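Local atomic coordinates of terminal uridylyltransferase 1 (Trypanosoma brucei, PDB entry 5HZD), a protein that adds uridines from UTP to the 3'-hydroxyl of guide RNA, ribosomal RNA and some messenger RNAs, and takes part in mitochondrial RNA editing. Residues 49-54 with 402-407; 303-306 with 310-313; 398-403 with 496-501. All coordinates share one frame; numbering follows the deposited sequence.

Contact 1 of 3, residues 49-54 with 402-407; sequences PVWNRA and FFYFYS
Trp51 and Tyr404 form an offset (parallel-displaced) face-to-face stack that joins helix 51-57, a short helix one helix further along the chain from the C2H2-type zinc finger of this fragment, to the long helix 385-409 at the surface of this uridylyltransferase. Both side chains have CG anti to the backbone N (chi1 -165° and -173°), which carries each ring away from its own backbone into the gap between the helices; there they pass in opposite directions and overlap by their flat sides. The phenol lies against the five-membered ring of the indole, with the two centroids 4.0 Å apart and the planes inclined by 17°. Displacement of one ring against the other puts Tyr404 CE1 against Trp51 CG and CD2, 3.7 Å from each. Trp51 NE1 lies over the rim of the phenol, 3.8 Å from Tyr404 CG; with the planes so nearly parallel, its N-H runs along the tyrosine face. The Leu495 side chain of helix 481-497 packs on both Trp51 and Tyr404, and Phe408 meets Tyr404 at an inclined angle. The closest approach is Tyr404 CD1 to Trp51 CE2, 3.5 Å, CE2 being one of the two atoms shared by the indole rings.

Contact 2 of 3, residues 303-306 with 310-313; sequences YLLS and ARPG
Leu305 and Arg311 both place CG anti to the carbonyl carbon (chi1 -73° and -69°), and a bend at chi3 of Arg311, again -69°, turns its guanidinium face toward the leucine. Leu305 CD2 thereby sits over the centre of one guanidinium face, 3.8 Å from Arg311 CZ. The edge of the same group is used differently: a water lies in its plane and accepts from Arg311 NE at 2.9 Å. This water also accepts from the backbone N of Arg311 (3.0 Å) and donates to Leu304 O (2.9 Å). Three bonds thus grip it, and it ties a carbonyl near the end of helix 292-304 to an N-H in the first turn of helix 310-324. The other guanidinium nitrogens are held by carbonyls, NH1 by those of Met115 and Thr376 and NH2 by that of Pro377, which fixes the rotation of the buried group and would be expected to stabilise its positive charge. Closer to the backbone, Arg311 CG lies 3.7 Å from Leu304 CB, while Ala310 CB packs on the carbonyl, 3.4 Å from Leu304 O. In the turn itself, Tyr303 O accepts from both Ser306 OG (2.7 Å) and Ser306 N (3.1 Å). Here a tight helix-loop-helix connection links two parts of the UTP site: helix 292-304 starts among the nucleotide-binding residues Gly293 to Ser297, and helix 310-324 carries Lys318 and Lys322, which also bind UTP.

Contact 3 of 3, residues 398-403 with 496-501; sequences MLVGFF and LSLLKE
Phe403 O, on the turn of helix 385-409 whose side chains receive Leu498, is gripped by two donors of one residue, the hydroxyl and the backbone N-H of Ser407. They reach the carbonyl from opposite faces of its plane, and the serine side chain thus adds a second bond to the ordinary helical one. Across the contact everything is apolar and centres on Leu498, the second residue of a type I beta turn, Ser497 to Lys500, that follows on from helix 481-497. Its side chain points toward helix 385-409 and meets Leu399, Val400 and Phe403; the CD1 methyl makes the closest contact, 3.5 Å from Phe403 CD2. This methyl approaches the ring obliquely, and the leucine crosses the phenylalanine at about a right angle. Leu498 CD1 also touches Leu399 CD2 at 3.8 Å, where the two leucines again cross nearly perpendicularly. Leu399 gets there because its CG stands anti to the backbone N (chi1 -165°), which swings the branched end nearer to Leu498 than its CB direction alone would. Val400 takes the other end of the leucine: CG2 lies 3.6 Å from Leu498 CB as the two side chains slide past each other in opposite directions. Phe402 CD1 rests over the centre of one face of the Phe403 ring, while Trp320 meets that ring edge-to-face. Helix 385-409 packs in turn, through Leu399 and Phe403, on Leu317 of helix 310-324, the helix that carries the UTP-binding Lys318 and Lys322. The whole is a buried apolar helix-helix contact in the Cid1-family poly(A) polymerase-like part of the enzyme, to which 398-403 belongs.

Contacts 1 and 3 are neighbours on helix 385-409, with centres 9 Å apart and Phe402 and Phe403 in common. They touch directly: Trp51 CH2 packs on Leu499 CD1 at 3.7 Å and Trp51 CZ2 on Val400 CG1 at 3.8 Å, so the surface stack continues into the buried leucine cluster. Contact 2 stands apart, its centre 22 Å from that of contact 1 and 18 Å from that of contact 3, without touching either. Along the chain it is nested within the long loop closed by contact 1 and precedes contact 3. Helix 310-324, which contact 2 begins, packs on helix 385-409, so that helix 385-409 lies between the UTP-binding helix 310-324 and helices 51-57 and 481-497 in the chain of contacts.

Contact 1 of 3, residues 49-54 with 402-407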
loop_
_atom_site.group_PDB
_atom_site.type_symbol
_atom_site.label_atom_id
_atom_site.label_comp_id
_atom_site.label_asym_id
_atom_site.label_seq_id
_atom_site.Cartn_x
_atom_site.Cartn_y
_atom_site.Cartn_z
ATOM N N PRO A 49 -15.317 9.779 33.182
ATOM C CA PRO A 49 -14.929 9.932 34.592
ATOM C C PRO A 49 -14.691 8.611 35.327
ATOM O O PRO A 49 -14.144 8.629 36.428
ATOM C CB PRO A 49 -16.129 10.651 35.208
ATOM C CG PRO A 49 -17.265 10.313 34.321
ATOM C CD PRO A 49 -16.685 10.268 32.941
ATOM N N VAL A 50 -15.098 7.490 34.732
ATOM C CA VAL A 50 -14.915 6.180 35.350
ATOM C C VAL A 50 -14.076 5.274 34.451
ATOM O O VAL A 50 -14.161 4.046 34.523
ATOM C CB VAL A 50 -16.277 5.489 35.659
ATOM C CG1 VAL A 50 -17.084 6.301 36.675
ATOM C CG2 VAL A 50 -17.080 5.236 34.367
ATOM N N TRP A 51 -13.226 5.879 33.630
ATOM C CA TRP A 51 -12.465 5.114 32.648
ATOM C C TRP A 51 -11.606 3.983 33.213
ATOM O O TRP A 51 -11.653 2.865 32.706
ATOM C CB TRP A 51 -11.603 6.010 31.748
ATOM C CG TRP A 51 -11.129 5.257 30.538
ATOM C CD1 TRP A 51 -9.833 5.015 30.161
ATOM C CD2 TRP A 51 -11.957 4.649 29.542
ATOM N NE1 TRP A 51 -9.812 4.296 28.991
ATOM C CE2 TRP A 51 -11.102 4.052 28.597
ATOM C CE3 TRP A 51 -13.345 4.555 29.359
ATOM C CZ2 TRP A 51 -11.586 3.377 27.482
ATOM C CZ3 TRP A 51 -13.825 3.879 28.258
ATOM C CH2 TRP A 51 -12.949 3.302 27.332
ATOM N N ASN A 52 -10.829 4.248 34.255
ATOM C CA ASN A 52 -10.021 3.173 34.808
ATOM C C ASN A 52 -10.871 2.032 35.348
ATOM O O ASN A 52 -10.516 0.871 35.175
ATOM C CB ASN A 52 -9.069 3.694 35.882
ATOM C CG ASN A 52 -7.902 4.452 35.292
ATOM O OD1 ASN A 52 -7.514 4.226 34.142
ATOM N ND2 ASN A 52 -7.329 5.357 36.077
ATOM N N ARG A 53 -11.979 2.371 35.993
ATOM C CA ARG A 53 -12.921 1.360 36.461
ATOM C C ARG A 53 -13.453 0.526 35.291
ATOM O O ARG A 53 -13.620 -0.691 35.412
ATOM C CB ARG A 53 -14.080 1.989 37.232
ATOM C CG ARG A 53 -13.684 2.563 38.589
ATOM C CD ARG A 53 -14.876 3.206 39.278
ATOM N NE ARG A 53 -15.977 2.257 39.423
ATOM C CZ ARG A 53 -17.263 2.584 39.315
ATOM N NH1 ARG A 53 -17.604 3.842 39.071
ATOM N NH2 ARG A 53 -18.206 1.655 39.452
ATOM N N ALA A 54 -13.734 1.185 34.171
ATOM C CA ALA A 54 -14.277 0.496 33.009
ATOM C C ALA A 54 -13.233 -0.456 32.447
ATOM O O ALA A 54 -13.524 -1.613 32.136
ATOM C CB ALA A 54 -14.722 1.518 31.935
ATOM N N PHE A 402 -6.068 3.656 21.574
ATOM C CA PHE A 402 -6.051 4.488 20.366
ATOM C C PHE A 402 -7.388 5.238 20.252
ATOM O O PHE A 402 -7.433 6.454 20.019
ATOM C CB PHE A 402 -5.810 3.600 19.131
ATOM C CG PHE A 402 -6.097 4.268 17.797
ATOM C CD1 PHE A 402 -7.362 4.215 17.226
ATOM C CD2 PHE A 402 -5.073 4.888 17.092
ATOM C CE1 PHE A 402 -7.640 4.801 16.004
ATOM C CE2 PHE A 402 -5.322 5.458 15.860
ATOM C CZ PHE A 402 -6.603 5.401 15.311
ATOM N N PHE A 403 -8.482 4.511 20.419
ATOM C CA PHE A 403 -9.805 5.133 20.297
ATOM C C PHE A 403 -10.038 6.092 21.453
ATOM O O PHE A 403 -10.616 7.162 21.263
ATOM C CB PHE A 403 -10.898 4.061 20.212
ATOM C CG PHE A 403 -10.930 3.376 18.883
ATOM C CD1 PHE A 403 -11.461 4.032 17.780
ATOM C CD2 PHE A 403 -10.404 2.096 18.714
ATOM C CE1 PHE A 403 -11.491 3.397 16.539
ATOM C CE2 PHE A 403 -10.427 1.479 17.480
ATOM C CZ PHE A 403 -10.973 2.120 16.392
ATOM N N TYR A 404 -9.582 5.742 22.659
ATOM C CA TYR A 404 -9.676 6.704 23.751
ATOM C C TYR A 404 -8.850 7.982 23.509
ATOM O O TYR A 404 -9.351 9.105 23.743
ATOM C CB TYR A 404 -9.306 6.047 25.091
ATOM C CG TYR A 404 -9.550 6.954 26.277
ATOM C CD1 TYR A 404 -10.801 7.030 26.865
ATOM C CD2 TYR A 404 -8.522 7.740 26.782
ATOM C CE1 TYR A 404 -11.017 7.880 27.952
ATOM C CE2 TYR A 404 -8.725 8.585 27.844
ATOM C CZ TYR A 404 -9.967 8.635 28.430
ATOM O OH TYR A 404 -10.164 9.487 29.497
ATOM N N PHE A 405 -7.607 7.818 23.048
ATOM C CA PHE A 405 -6.715 8.950 22.780
ATOM C C PHE A 405 -7.364 9.922 21.805
ATOM O O PHE A 405 -7.396 11.141 22.053
ATOM C CB PHE A 405 -5.390 8.414 22.226
ATOM C CG PHE A 405 -4.379 9.482 21.929
ATOM C CD1 PHE A 405 -3.705 10.129 22.952
ATOM C CD2 PHE A 405 -4.105 9.846 20.624
ATOM C CE1 PHE A 405 -2.756 11.148 22.690
ATOM C CE2 PHE A 405 -3.145 10.855 20.341
ATOM C CZ PHE A 405 -2.469 11.495 21.367
ATOM N N TYR A 406 -7.923 9.398 20.719
ATOM C CA TYR A 406 -8.464 10.311 19.720
ATOM C C TYR A 406 -9.851 10.807 20.047
ATOM O O TYR A 406 -10.312 11.794 19.466
ATOM C CB TYR A 406 -8.361 9.711 18.319
ATOM C CG TYR A 406 -6.926 9.730 17.832
ATOM C CD1 TYR A 406 -6.257 10.944 17.652
ATOM C CD2 TYR A 406 -6.235 8.536 17.575
ATOM C CE1 TYR A 406 -4.936 10.982 17.214
ATOM C CE2 TYR A 406 -4.899 8.567 17.117
ATOM C CZ TYR A 406 -4.273 9.791 16.947
ATOM O OH TYR A 406 -2.972 9.845 16.514
ATOM N N SER A 407 -10.529 10.141 20.975
ATOM C CA SER A 407 -11.837 10.629 21.379
ATOM C C SER A 407 -11.759 11.677 22.505
ATOM O O SER A 407 -12.588 12.585 22.553
ATOM C CB SER A 407 -12.747 9.445 21.806
ATOM O OG SER A 407 -13.052 8.544 20.735
#

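Contact 2 of 3, residues 303-306 with 310-313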
loop_
_atom_site.group_PDB
_atom_site.type_symbol
_atom_site.label_atom_id
_atom_site.label_comp_id
_atom_site.label_asym_id
_atom_site.label_seq_id
_atom_site.Cartn_x
_atom_site.Cartn_y
_atom_site.Cartn_z
ATOM N N TYR A 303 8.817 1.998 11.877
ATOM C CA TYR A 303 7.912 2.147 13.009
ATOM C C TYR A 303 7.156 0.863 13.367
ATOM O O TYR A 303 7.090 0.475 14.544
ATOM C CB TYR A 303 6.895 3.252 12.700
ATOM C CG TYR A 303 7.339 4.641 13.081
ATOM C CD1 TYR A 303 7.525 4.976 14.427
ATOM C CD2 TYR A 303 7.478 5.639 12.127
ATOM C CE1 TYR A 303 7.865 6.283 14.806
ATOM C CE2 TYR A 303 7.833 6.964 12.514
ATOM C CZ TYR A 303 8.009 7.249 13.849
ATOM O OH TYR A 303 8.324 8.551 14.221
ATOM N N LEU A 304 6.578 0.206 12.372
ATOM C CA LEU A 304 5.648 -0.881 12.693
ATOM C C LEU A 304 6.355 -2.151 13.153
ATOM O O LEU A 304 5.752 -2.991 13.829
ATOM C CB LEU A 304 4.752 -1.157 11.487
ATOM C CG LEU A 304 3.824 0.006 11.117
ATOM C CD1 LEU A 304 2.967 -0.419 9.966
ATOM C CD2 LEU A 304 2.918 0.409 12.304
ATOM N N LEU A 305 7.632 -2.291 12.840
ATOM C CA LEU A 305 8.390 -3.424 13.375
ATOM C C LEU A 305 8.887 -3.207 14.806
ATOM O O LEU A 305 9.447 -4.118 15.432
ATOM C CB LEU A 305 9.583 -3.754 12.466
ATOM C CG LEU A 305 9.262 -4.431 11.145
ATOM C CD1 LEU A 305 10.583 -4.610 10.400
ATOM C CD2 LEU A 305 8.554 -5.790 11.361
ATOM N N SER A 306 8.702 -2.002 15.340
ATOM C CA SER A 306 9.327 -1.669 16.608
ATOM C C SER A 306 8.508 -1.990 17.867
ATOM O O SER A 306 8.970 -1.738 18.982
ATOM C CB SER A 306 9.819 -0.202 16.608
ATOM O OG SER A 306 8.736 0.698 16.667
ATOM N N ALA A 310 2.363 -3.652 16.886
ATOM C CA ALA A 310 2.137 -2.509 16.010
ATOM C C ALA A 310 1.578 -2.881 14.637
ATOM O O ALA A 310 0.647 -2.232 14.135
ATOM C CB ALA A 310 3.429 -1.652 15.869
ATOM N N ARG A 311 2.093 -3.943 14.014
ATOM C CA ARG A 311 1.467 -4.334 12.741
ATOM C C ARG A 311 0.037 -4.869 12.907
ATOM O O ARG A 311 -0.846 -4.482 12.133
ATOM C CB ARG A 311 2.330 -5.334 11.975
ATOM C CG ARG A 311 3.630 -4.734 11.433
ATOM C CD ARG A 311 4.475 -5.860 10.841
ATOM N NE ARG A 311 4.957 -6.743 11.887
ATOM C CZ ARG A 311 5.454 -7.950 11.653
ATOM N NH1 ARG A 311 5.499 -8.421 10.408
ATOM N NH2 ARG A 311 5.877 -8.687 12.673
ATOM N N PRO A 312 -0.209 -5.754 13.894
ATOM C CA PRO A 312 -1.593 -6.227 14.040
ATOM C C PRO A 312 -2.582 -5.082 14.253
ATOM O O PRO A 312 -3.671 -5.049 13.645
ATOM C CB PRO A 312 -1.508 -7.164 15.261
ATOM C CG PRO A 312 -0.122 -7.751 15.122
ATOM C CD PRO A 312 0.715 -6.518 14.762
ATOM N N GLY A 313 -2.214 -4.088 15.056
ATOM C CA GLY A 313 -3.123 -2.972 15.236
ATOM C C GLY A 313 -3.326 -2.170 13.962
ATOM O O GLY A 313 -4.426 -1.705 13.710
HETATM O O HOH W 1 4.555 -5.520 14.532
#

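Contact 3 of 3, residues 398-403 with 496-501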
loop_
_atom_site.group_PDB
_atom_site.type_symbol
_atom_site.label_atom_id
_atom_site.label_comp_id
_atom_site.label_asym_id
_atom_site.label_seq_id
_atom_site.Cartn_x
_atom_site.Cartn_y
_atom_site.Cartn_z
ATOM N N MET A 398 -3.810 -1.520 23.684
ATOM C CA MET A 398 -3.326 -0.501 22.759
ATOM C C MET A 398 -4.400 -0.013 21.809
ATOM O O MET A 398 -4.488 1.179 21.516
ATOM C CB MET A 398 -2.133 -1.043 21.990
ATOM C CG MET A 398 -0.961 -1.221 22.931
ATOM S SD MET A 398 0.357 -2.248 22.224
ATOM C CE MET A 398 1.064 -1.137 20.997
ATOM N N LEU A 399 -5.222 -0.937 21.324
ATOM C CA LEU A 399 -6.294 -0.543 20.411
ATOM C C LEU A 399 -7.385 0.259 21.114
ATOM O O LEU A 399 -7.832 1.296 20.607
ATOM C CB LEU A 399 -6.887 -1.748 19.679
ATOM C CG LEU A 399 -7.737 -1.320 18.483
ATOM C CD1 LEU A 399 -6.881 -0.713 17.392
ATOM C CD2 LEU A 399 -8.562 -2.523 17.933
ATOM N N VAL A 400 -7.810 -0.181 22.293
ATOM C CA VAL A 400 -8.770 0.609 23.064
ATOM C C VAL A 400 -8.178 1.989 23.352
ATOM O O VAL A 400 -8.849 3.023 23.241
ATOM C CB VAL A 400 -9.085 -0.104 24.390
ATOM C CG1 VAL A 400 -9.889 0.823 25.322
ATOM C CG2 VAL A 400 -9.836 -1.334 24.087
ATOM N N GLY A 401 -6.888 2.004 23.658
ATOM C CA GLY A 401 -6.200 3.232 23.976
ATOM C C GLY A 401 -6.140 4.192 22.796
ATOM O O GLY A 401 -6.173 5.408 23.000
ATOM N N PHE A 402 -6.068 3.656 21.574
ATOM C CA PHE A 402 -6.051 4.488 20.366
ATOM C C PHE A 402 -7.388 5.238 20.252
ATOM O O PHE A 402 -7.433 6.454 20.019
ATOM C CB PHE A 402 -5.810 3.600 19.131
ATOM C CG PHE A 402 -6.097 4.268 17.797
ATOM C CD1 PHE A 402 -7.362 4.215 17.226
ATOM C CD2 PHE A 402 -5.073 4.888 17.092
ATOM C CE1 PHE A 402 -7.640 4.801 16.004
ATOM C CE2 PHE A 402 -5.322 5.458 15.860
ATOM C CZ PHE A 402 -6.603 5.401 15.311
ATOM N N PHE A 403 -8.482 4.511 20.419
ATOM C CA PHE A 403 -9.805 5.133 20.297
ATOM C C PHE A 403 -10.038 6.092 21.453
ATOM O O PHE A 403 -10.616 7.162 21.263
ATOM C CB PHE A 403 -10.898 4.061 20.212
ATOM C CG PHE A 403 -10.930 3.376 18.883
ATOM C CD1 PHE A 403 -11.461 4.032 17.780
ATOM C CD2 PHE A 403 -10.404 2.096 18.714
ATOM C CE1 PHE A 403 -11.491 3.397 16.539
ATOM C CE2 PHE A 403 -10.427 1.479 17.480
ATOM C CZ PHE A 403 -10.973 2.120 16.392
ATOM N N LEU A 496 -16.407 2.434 22.106
ATOM C CA LEU A 496 -17.485 1.748 22.805
ATOM C C LEU A 496 -17.541 0.279 22.426
ATOM O O LEU A 496 -17.891 -0.565 23.266
ATOM C CB LEU A 496 -18.833 2.436 22.555
ATOM C CG LEU A 496 -18.877 3.874 23.066
ATOM C CD1 LEU A 496 -20.142 4.621 22.588
ATOM C CD2 LEU A 496 -18.771 3.909 24.571
ATOM N N SER A 497 -17.218 -0.040 21.178
ATOM C CA SER A 497 -17.353 -1.420 20.693
ATOM C C SER A 497 -16.313 -2.350 21.318
ATOM O O SER A 497 -16.553 -3.553 21.463
ATOM C CB SER A 497 -17.183 -1.468 19.181
ATOM O OG SER A 497 -18.274 -0.818 18.540
ATOM N N LEU A 498 -15.156 -1.809 21.669
ATOM C CA LEU A 498 -14.067 -2.657 22.177
ATOM C C LEU A 498 -14.278 -2.985 23.661
ATOM O O LEU A 498 -13.555 -3.808 24.248
ATOM C CB LEU A 498 -12.695 -1.997 21.946
ATOM C CG LEU A 498 -12.261 -1.922 20.485
ATOM C CD1 LEU A 498 -11.075 -0.948 20.315
ATOM C CD2 LEU A 498 -11.897 -3.279 19.938
ATOM N N LEU A 499 -15.249 -2.326 24.284
ATOM C CA LEU A 499 -15.567 -2.634 25.684
ATOM C C LEU A 499 -16.634 -3.693 25.793
ATOM O O LEU A 499 -17.034 -4.064 26.901
ATOM C CB LEU A 499 -16.073 -1.397 26.439
ATOM C CG LEU A 499 -15.131 -0.210 26.440
ATOM C CD1 LEU A 499 -15.811 0.983 27.110
ATOM C CD2 LEU A 499 -13.852 -0.574 27.170
ATOM N N LYS A 500 -17.143 -4.150 24.660
ATOM C CA LYS A 500 -18.279 -5.053 24.670
ATOM C C LYS A 500 -18.028 -6.299 23.840
ATOM O O LYS A 500 -17.073 -6.370 23.069
ATOM C CB LYS A 500 -19.509 -4.331 24.123
ATOM C CG LYS A 500 -19.890 -3.112 24.909
ATOM C CD LYS A 500 -21.127 -2.414 24.326
ATOM C CE LYS A 500 -21.022 -2.194 22.826
ATOM N NZ LYS A 500 -21.655 -3.326 22.083
ATOM N N GLU A 501 -18.883 -7.302 24.008
ATOM C CA GLU A 501 -18.924 -8.411 23.058
ATOM C C GLU A 501 -19.393 -7.954 21.670
ATOM O O GLU A 501 -18.738 -8.223 20.656
ATOM C CB GLU A 501 -19.817 -9.536 23.583
ATOM C CG GLU A 501 -19.026 -10.769 24.008
ATOM C CD GLU A 501 -17.728 -10.403 24.724
ATOM O OE1 GLU A 501 -17.782 -9.604 25.688
ATOM O OE2 GLU A 501 -16.653 -10.904 24.316
#